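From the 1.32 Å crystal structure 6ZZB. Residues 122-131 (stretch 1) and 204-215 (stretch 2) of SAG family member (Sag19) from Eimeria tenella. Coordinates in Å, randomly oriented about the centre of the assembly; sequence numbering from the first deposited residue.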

ATOM      1  N   LYS A 122      -1.664  -8.801   6.352  1.00 11.58           N
ATOM      2  CA  LYS A 122      -3.046  -8.898   6.847  1.00 11.39           C
ATOM      3  C   LYS A 122      -3.938  -7.898   6.100  1.00 11.86           C
ATOM      4  O   LYS A 122      -4.999  -8.302   5.592  1.00 12.80           O
ATOM      5  CB  LYS A 122      -3.138  -8.651   8.351  1.00 12.17           C
ATOM      6  CG  LYS A 122      -4.545  -8.597   8.889  1.00 12.49           C
ATOM      7  CD  LYS A 122      -4.559  -8.581  10.391  1.00 13.51           C
ATOM      8  CE  LYS A 122      -5.935  -8.631  10.972  1.00 15.32           C
ATOM      9  NZ  LYS A 122      -5.795  -8.942  12.418  1.00 16.16           N
ATOM     10  N   TYR A 123      -3.572  -6.626   6.085  1.00 10.07           N
ATOM     11  CA  TYR A 123      -4.367  -5.529   5.483  1.00 10.80           C
ATOM     12  C   TYR A 123      -3.814  -5.311   4.089  1.00 10.15           C
ATOM     13  O   TYR A 123      -2.693  -4.825   3.964  1.00  9.95           O
ATOM     14  CB  TYR A 123      -4.291  -4.262   6.334  1.00 10.86           C
ATOM     15  CG  TYR A 123      -4.838  -4.479   7.720  1.00 10.44           C
ATOM     16  CD1 TYR A 123      -6.204  -4.463   7.941  1.00 11.04           C
ATOM     17  CD2 TYR A 123      -4.005  -4.664   8.808  1.00 10.98           C
ATOM     18  CE1 TYR A 123      -6.734  -4.670   9.199  1.00 12.05           C
ATOM     19  CE2 TYR A 123      -4.510  -4.888  10.073  1.00 11.63           C
ATOM     20  CZ  TYR A 123      -5.872  -4.866  10.263  1.00 12.63           C
ATOM     21  OH  TYR A 123      -6.370  -5.106  11.510  1.00 14.23           O
ATOM     22  N   PRO A 124      -4.528  -5.729   3.021  1.00  9.80           N
ATOM     23  CA  PRO A 124      -3.980  -5.614   1.677  1.00  9.85           C
ATOM     24  C   PRO A 124      -3.932  -4.161   1.234  1.00  9.78           C
ATOM     25  O   PRO A 124      -4.942  -3.459   1.335  1.00  9.92           O
ATOM     26  CB  PRO A 124      -4.932  -6.426   0.805  1.00 11.69           C
ATOM     27  CG  PRO A 124      -6.195  -6.525   1.580  1.00 13.45           C
ATOM     28  CD  PRO A 124      -5.866  -6.346   3.039  1.00 10.95           C
ATOM     29  N   GLY A 125      -2.771  -3.704   0.840  1.00  8.99           N
ATOM     30  CA  GLY A 125      -2.603  -2.372   0.297  1.00  9.31           C
ATOM     31  C   GLY A 125      -1.154  -2.015   0.214  1.00  8.81           C
ATOM     32  O   GLY A 125      -0.271  -2.873   0.425  1.00  9.52           O
ATOM     33  N   LEU A 126      -0.888  -0.768  -0.125  1.00  8.53           N
ATOM     34  CA  LEU A 126       0.462  -0.171  -0.102  1.00  8.66           C
ATOM     35  C   LEU A 126       0.822   0.183   1.331  1.00  8.54           C
ATOM     36  O   LEU A 126       0.008   0.772   2.052  1.00  8.77           O
ATOM     37  CB  LEU A 126       0.506   1.035  -1.038  1.00  9.20           C
ATOM     38  CG  LEU A 126       1.767   1.891  -1.003  1.00  9.57           C
ATOM     39  CD1 LEU A 126       2.002   2.509  -2.375  1.00 10.58           C
ATOM     40  CD2 LEU A 126       1.672   2.946   0.101  1.00  9.87           C
ATOM     41  N   VAL A 127       2.034  -0.185   1.727  1.00  8.17           N
ATOM     42  CA  VAL A 127       2.547   0.083   3.084  1.00  8.57           C
ATOM     43  C   VAL A 127       3.914   0.720   2.957  1.00  9.21           C
ATOM     44  O   VAL A 127       4.815   0.077   2.402  1.00  9.15           O
ATOM     45  CB  VAL A 127       2.613  -1.201   3.916  1.00  9.02           C
ATOM     46  CG1 VAL A 127       3.131  -0.946   5.312  1.00  9.65           C
ATOM     47  CG2 VAL A 127       1.276  -1.888   3.950  1.00  9.46           C
ATOM     48  N   ILE A 128       4.112   1.903   3.522  1.00  9.83           N
ATOM     49  CA  ILE A 128       5.446   2.546   3.542  1.00  9.92           C
ATOM     50  C   ILE A 128       5.708   3.114   4.926  1.00 10.42           C
ATOM     51  O   ILE A 128       5.117   4.126   5.306  1.00  9.58           O
ATOM     52  CB  ILE A 128       5.586   3.637   2.477  1.00 10.60           C
ATOM     53  CG1 ILE A 128       5.298   3.122   1.075  1.00 10.06           C
ATOM     54  CG2 ILE A 128       6.962   4.263   2.578  1.00 11.11           C
ATOM     55  CD1 ILE A 128       5.285   4.186   0.002  1.00 10.32           C
ATOM     56  N   PRO A 129       6.609   2.498   5.702  1.00 11.11           N
ATOM     57  CA  PRO A 129       7.080   3.131   6.932  1.00 11.98           C
ATOM     58  C   PRO A 129       8.029   4.281   6.598  1.00 12.53           C
ATOM     59  O   PRO A 129       8.686   4.247   5.564  1.00 13.30           O
ATOM     60  CB  PRO A 129       7.823   2.011   7.654  1.00 13.33           C
ATOM     61  CG  PRO A 129       7.455   0.738   6.924  1.00 14.51           C
ATOM     62  CD  PRO A 129       7.192   1.167   5.494  1.00 12.38           C
ATOM     63  N   PHE A 130       8.030   5.311   7.437  1.00 12.71           N
ATOM     64  CA  PHE A 130       8.974   6.448   7.277  1.00 14.49           C
ATOM     65  C   PHE A 130       9.335   6.934   8.667  1.00 15.47           C
ATOM     66  O   PHE A 130       8.584   6.777   9.613  1.00 13.73           O
ATOM     67  CB  PHE A 130       8.406   7.515   6.344  1.00 14.66           C
ATOM     68  CG  PHE A 130       7.095   8.127   6.765  1.00 14.04           C
ATOM     69  CD1 PHE A 130       5.893   7.478   6.503  1.00 12.94           C
ATOM     70  CD2 PHE A 130       7.043   9.380   7.368  1.00 15.09           C
ATOM     71  CE1 PHE A 130       4.677   8.052   6.857  1.00 13.37           C
ATOM     72  CE2 PHE A 130       5.836   9.958   7.717  1.00 14.39           C
ATOM     73  CZ  PHE A 130       4.649   9.290   7.483  1.00 14.31           C
ATOM     74  N   PRO A 131      10.575   7.444   8.871  1.00 17.46           N
ATOM     75  CA  PRO A 131      11.014   7.784  10.214  1.00 18.70           C
ATOM     76  C   PRO A 131      10.151   8.879  10.841  1.00 17.00           C
ATOM     77  O   PRO A 131       9.680   9.781  10.160  1.00 17.78           O
ATOM     78  CB  PRO A 131      12.454   8.299  10.036  1.00 18.93           C
ATOM     79  CG  PRO A 131      12.876   7.785   8.668  1.00 19.94           C
ATOM     80  CD  PRO A 131      11.604   7.719   7.849  1.00 19.24           C
ATOM     81  N   ASP A 204       6.559   6.238  11.575  1.00 12.32           N
ATOM     82  CA  ASP A 204       5.184   6.453  11.079  1.00 11.63           C
ATOM     83  C   ASP A 204       4.937   5.480   9.921  1.00 11.31           C
ATOM     84  O   ASP A 204       5.876   4.954   9.309  1.00 11.48           O
ATOM     85  CB  ASP A 204       4.969   7.901  10.661  1.00 12.07           C
ATOM     86  CG  ASP A 204       4.891   8.871  11.818  1.00 12.24           C
ATOM     87  OD1 ASP A 204       3.961   8.773  12.610  1.00 12.12           O
ATOM     88  OD2 ASP A 204       5.828   9.748  11.900  1.00 15.40           O
ATOM     89  N   VAL A 205       3.670   5.308   9.601  1.00 10.12           N
ATOM     90  CA  VAL A 205       3.250   4.404   8.498  1.00  9.93           C
ATOM     91  C   VAL A 205       2.279   5.136   7.572  1.00  8.83           C
ATOM     92  O   VAL A 205       1.280   5.687   8.049  1.00  9.75           O
ATOM     93  CB  VAL A 205       2.604   3.116   9.022  1.00  9.46           C
ATOM     94  CG1 VAL A 205       2.113   2.211   7.906  1.00 10.45           C
ATOM     95  CG2 VAL A 205       3.610   2.351   9.883  1.00  9.95           C
ATOM     96  N   LEU A 206       2.537   5.059   6.274  1.00  8.75           N
ATOM     97  CA  LEU A 206       1.578   5.363   5.196  1.00  9.10           C
ATOM     98  C   LEU A 206       0.938   4.069   4.757  1.00  8.74           C
ATOM     99  O   LEU A 206       1.668   3.112   4.411  1.00  9.02           O
ATOM    100  CB  LEU A 206       2.312   6.028   4.040  1.00  9.76           C
ATOM    101  CG  LEU A 206       1.517   6.184   2.744  1.00 10.28           C
ATOM    102  CD1 LEU A 206       0.349   7.130   2.913  1.00  9.82           C
ATOM    103  CD2 LEU A 206       2.424   6.683   1.647  1.00 10.56           C
ATOM    104  N   PHE A 207      -0.382   4.048   4.715  1.00  8.83           N
ATOM    105  CA  PHE A 207      -1.159   2.908   4.205  1.00  8.72           C
ATOM    106  C   PHE A 207      -2.109   3.417   3.150  1.00  8.23           C
ATOM    107  O   PHE A 207      -2.857   4.363   3.424  1.00  9.14           O
ATOM    108  CB  PHE A 207      -1.930   2.230   5.325  1.00  8.77           C
ATOM    109  CG  PHE A 207      -2.737   1.051   4.869  1.00  8.89           C
ATOM    110  CD1 PHE A 207      -2.077  -0.113   4.520  1.00  9.87           C
ATOM    111  CD2 PHE A 207      -4.123   1.086   4.785  1.00  9.94           C
ATOM    112  CE1 PHE A 207      -2.797  -1.217   4.084  1.00 11.05           C
ATOM    113  CE2 PHE A 207      -4.818  -0.015   4.306  1.00  9.99           C
ATOM    114  CZ  PHE A 207      -4.153  -1.153   3.983  1.00 10.66           C
ATOM    115  N   CYS A 208      -2.132   2.777   1.997  1.00  8.45           N
ATOM    116  CA  CYS A 208      -3.142   3.052   0.959  1.00  8.68           C
ATOM    117  C   CYS A 208      -3.911   1.773   0.675  1.00  9.25           C
ATOM    118  O   CYS A 208      -3.308   0.751   0.305  1.00  8.98           O
ATOM    119  CB  CYS A 208      -2.512   3.559  -0.318  1.00  9.56           C
ATOM    120  SG  CYS A 208      -1.623   5.124  -0.223  1.00 10.53           S
ATOM    121  N   TYR A 209      -5.227   1.844   0.804  1.00  9.05           N
ATOM    122  CA  TYR A 209      -6.133   0.729   0.527  1.00  8.70           C
ATOM    123  C   TYR A 209      -6.715   0.905  -0.864  1.00  8.77           C
ATOM    124  O   TYR A 209      -7.305   1.960  -1.147  1.00  9.87           O
ATOM    125  CB  TYR A 209      -7.269   0.649   1.552  1.00  8.75           C
ATOM    126  CG  TYR A 209      -8.085  -0.594   1.357  1.00  8.82           C
ATOM    127  CD1 TYR A 209      -7.605  -1.798   1.815  1.00  9.50           C
ATOM    128  CD2 TYR A 209      -9.287  -0.613   0.678  1.00  9.62           C
ATOM    129  CE1 TYR A 209      -8.262  -2.982   1.586  1.00  9.63           C
ATOM    130  CE2 TYR A 209      -9.985  -1.779   0.484  1.00 10.31           C
ATOM    131  CZ  TYR A 209      -9.486  -2.974   0.963  1.00  9.85           C
ATOM    132  OH  TYR A 209     -10.159  -4.143   0.800  1.00 10.11           O
ATOM    133  N   PHE A 210      -6.550  -0.109  -1.701  1.00  8.87           N
ATOM    134  CA  PHE A 210      -7.068  -0.130  -3.077  1.00  9.32           C
ATOM    135  C   PHE A 210      -8.312  -1.009  -3.134  1.00  9.24           C
ATOM    136  O   PHE A 210      -8.318  -2.110  -2.613  1.00  9.87           O
ATOM    137  CB  PHE A 210      -6.000  -0.661  -4.027  1.00  9.32           C
ATOM    138  CG  PHE A 210      -4.772   0.209  -4.095  1.00  9.35           C
ATOM    139  CD1 PHE A 210      -3.786   0.144  -3.109  1.00  9.37           C
ATOM    140  CD2 PHE A 210      -4.582   1.111  -5.131  1.00  9.88           C
ATOM    141  CE1 PHE A 210      -2.671   0.952  -3.152  1.00  9.91           C
ATOM    142  CE2 PHE A 210      -3.448   1.910  -5.184  1.00 10.43           C
ATOM    143  CZ  PHE A 210      -2.490   1.836  -4.199  1.00 10.05           C
ATOM    144  N   ILE A 211      -9.354  -0.493  -3.798  1.00 10.77           N
ATOM    145  CA  ILE A 211     -10.582  -1.252  -4.112  1.00 11.41           C
ATOM    146  C   ILE A 211     -10.505  -1.535  -5.602  1.00 11.47           C
ATOM    147  O   ILE A 211     -10.432  -0.573  -6.368  1.00 13.26           O
ATOM    148  CB  ILE A 211     -11.834  -0.453  -3.727  1.00 11.88           C
ATOM    149  CG1 ILE A 211     -11.805  -0.018  -2.264  1.00 13.02           C
ATOM    150  CG2 ILE A 211     -13.097  -1.247  -4.082  1.00 13.97           C
ATOM    151  CD1 ILE A 211     -13.042   0.749  -1.843  1.00 13.88           C
ATOM    152  N   ASP A 212     -10.476  -2.816  -6.019  1.00 13.35           N
ATOM    153  CA  ASP A 212     -10.520  -4.032  -5.236  1.00 13.26           C
ATOM    154  C   ASP A 212      -9.108  -4.459  -4.879  1.00 12.90           C
ATOM    155  O   ASP A 212      -8.199  -4.223  -5.662  1.00 14.56           O
ATOM    156  CB  ASP A 212     -11.154  -5.160  -6.056  1.00 14.64           C
ATOM    157  CG  ASP A 212     -12.620  -4.908  -6.326  1.00 18.32           C
ATOM    158  OD1 ASP A 212     -13.333  -4.553  -5.378  1.00 17.22           O
ATOM    159  OD2 ASP A 212     -13.019  -5.113  -7.487  1.00 23.66           O
ATOM    160  N   PRO A 213      -8.877  -5.042  -3.698  1.00 12.60           N
ATOM    161  CA  PRO A 213      -7.537  -5.447  -3.303  1.00 13.24           C
ATOM    162  C   PRO A 213      -7.017  -6.653  -4.074  1.00 14.67           C
ATOM    163  O   PRO A 213      -7.776  -7.592  -4.326  1.00 14.56           O
ATOM    164  CB  PRO A 213      -7.683  -5.799  -1.817  1.00 13.34           C
ATOM    165  CG  PRO A 213      -9.140  -6.214  -1.672  1.00 12.98           C
ATOM    166  CD  PRO A 213      -9.869  -5.306  -2.644  1.00 12.55           C
ATOM    167  N   LEU A 214      -5.718  -6.676  -4.325  1.00 15.02           N
ATOM    168  CA  LEU A 214      -5.051  -7.934  -4.700  1.00 16.36           C
ATOM    169  C   LEU A 214      -5.183  -8.930  -3.566  1.00 16.53           C
ATOM    170  O   LEU A 214      -5.014  -8.565  -2.389  1.00 16.92           O
ATOM    171  CB  LEU A 214      -3.566  -7.711  -4.981  1.00 18.95           C
ATOM    172  CG  LEU A 214      -3.260  -7.046  -6.295  1.00 21.74           C
ATOM    173  CD1 LEU A 214      -1.779  -6.687  -6.315  1.00 21.57           C
ATOM    174  CD2 LEU A 214      -3.630  -7.960  -7.460  1.00 21.85           C
ATOM    175  N   ARG A 215      -5.412 -10.192  -3.909  1.00 16.81           N
ATOM    176  CA  ARG A 215      -5.496 -11.288  -2.926  1.00 18.30           C
ATOM    177  C   ARG A 215      -4.586 -12.435  -3.364  1.00 17.50           C
ATOM    178  O   ARG A 215      -4.260 -12.506  -4.540  1.00 19.15           O
ATOM    179  CB  ARG A 215      -6.967 -11.686  -2.770  1.00 22.13           C
ATOM    180  CG  ARG A 215      -7.818 -10.524  -2.273  1.00 27.00           C
ATOM    181  CD  ARG A 215      -9.236 -10.940  -1.998  1.00 33.38           C
ATOM    182  NE  ARG A 215      -9.268 -11.930  -0.922  1.00 36.87           N
ATOM    183  CZ  ARG A 215     -10.258 -12.784  -0.711  1.00 35.24           C
ATOM    184  NH1 ARG A 215     -11.330 -12.779  -1.489  1.00 36.58           N
ATOM    185  NH2 ARG A 215     -10.176 -13.634   0.295  1.00 39.68           N
TER
HETATM  186  O   HOH W   1      -5.889  -2.788  -1.230  1.00 10.55           O

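What fills the apolar centre of the contact? The two stretches pair as antiparallel strands, Leu126 to Phe130 against Cys208 to Asp204, and their side chains alternate between the two faces of the sheet. On one face Leu126, Ile128 and Phe130 lie beside Cys208, Leu206 and Asp204. Leu206 is the hub here: its CD2 sits 4.1 Å from Leu126 CD2 and 4.1 Å from Ile128 CD1, so one methyl group touches both Leu126 and Ile128. Leu126, with chi1 and chi2 both t, also brings CD2 to 4.0 Å from Cys208 SG, while its CB meets the edge of the Phe210 ring, 3.8 Å from CE1. The Cys208 sulfur is bonded covalently elsewhere in the structure. All these residues are buried, and branched aliphatic chains suit a space bounded by methyl groups, sulfur and ring carbons.

How is the other face packed? Val127, Pro129, Val205 and Phe207 point to it. Val127, with chi1 t, uses both branches: CG1 lies 4.2 Å from Val205 CG1, and CG2 lies 3.8 Å from Phe207 CD1, near the plane of that ring. The far end of Phe207 reaches back toward the other stretch, bringing CZ to 3.9 Å from Tyr123 CB. Gly125 leaves room for this ring: an ideal CB on it would stand 3.0 Å from Phe207 CZ and 2.3 Å from Cys208 O, both clashes.

What joins the backbones between these faces? Leu126 and Cys208 exchange two hydrogen bonds, Leu126 N to Cys208 O and Cys208 N to Leu126 O, each 2.9 Å. The pattern repeats at Ile128 and Leu206, with Ile128 N to Leu206 O and Leu206 N to Ile128 O both at 2.9 Å and nearly straight. Between these pairs, CA-H...O contacts bring Phe207 CA to 3.2 Å from Leu126 O and Val127 CA to 3.4 Å from Leu206 O. Pro129 has no amide hydrogen to donate, but it occupies a non-hydrogen-bonded position opposite Val205, where its CA approaches Asp204 O at 3.2 Å.

What closes the contact at its polar edges? At one end Phe130 N donates to Asp204 O at 2.9 Å. The Phe130 side chain, with chi1 p, turns its ring so that Asp204 CB lies over one face, 3.8 Å from the ring centroid, in a CH-pi contact. Asp204 thus offers its methylene to the ring, while its OD1 is hydrogen-bonded elsewhere in the structure. At the other end Pro124 packs its CG 3.8 Å from Pro213 CB and 4.1 Å from Tyr209 CE1. Here a water bridges the backbones, donating to Pro124 O and accepting from Phe210 N, each 2.8 Å from its oxygen. Together the two stretches bury 772 Å² of surface, summed over both sides.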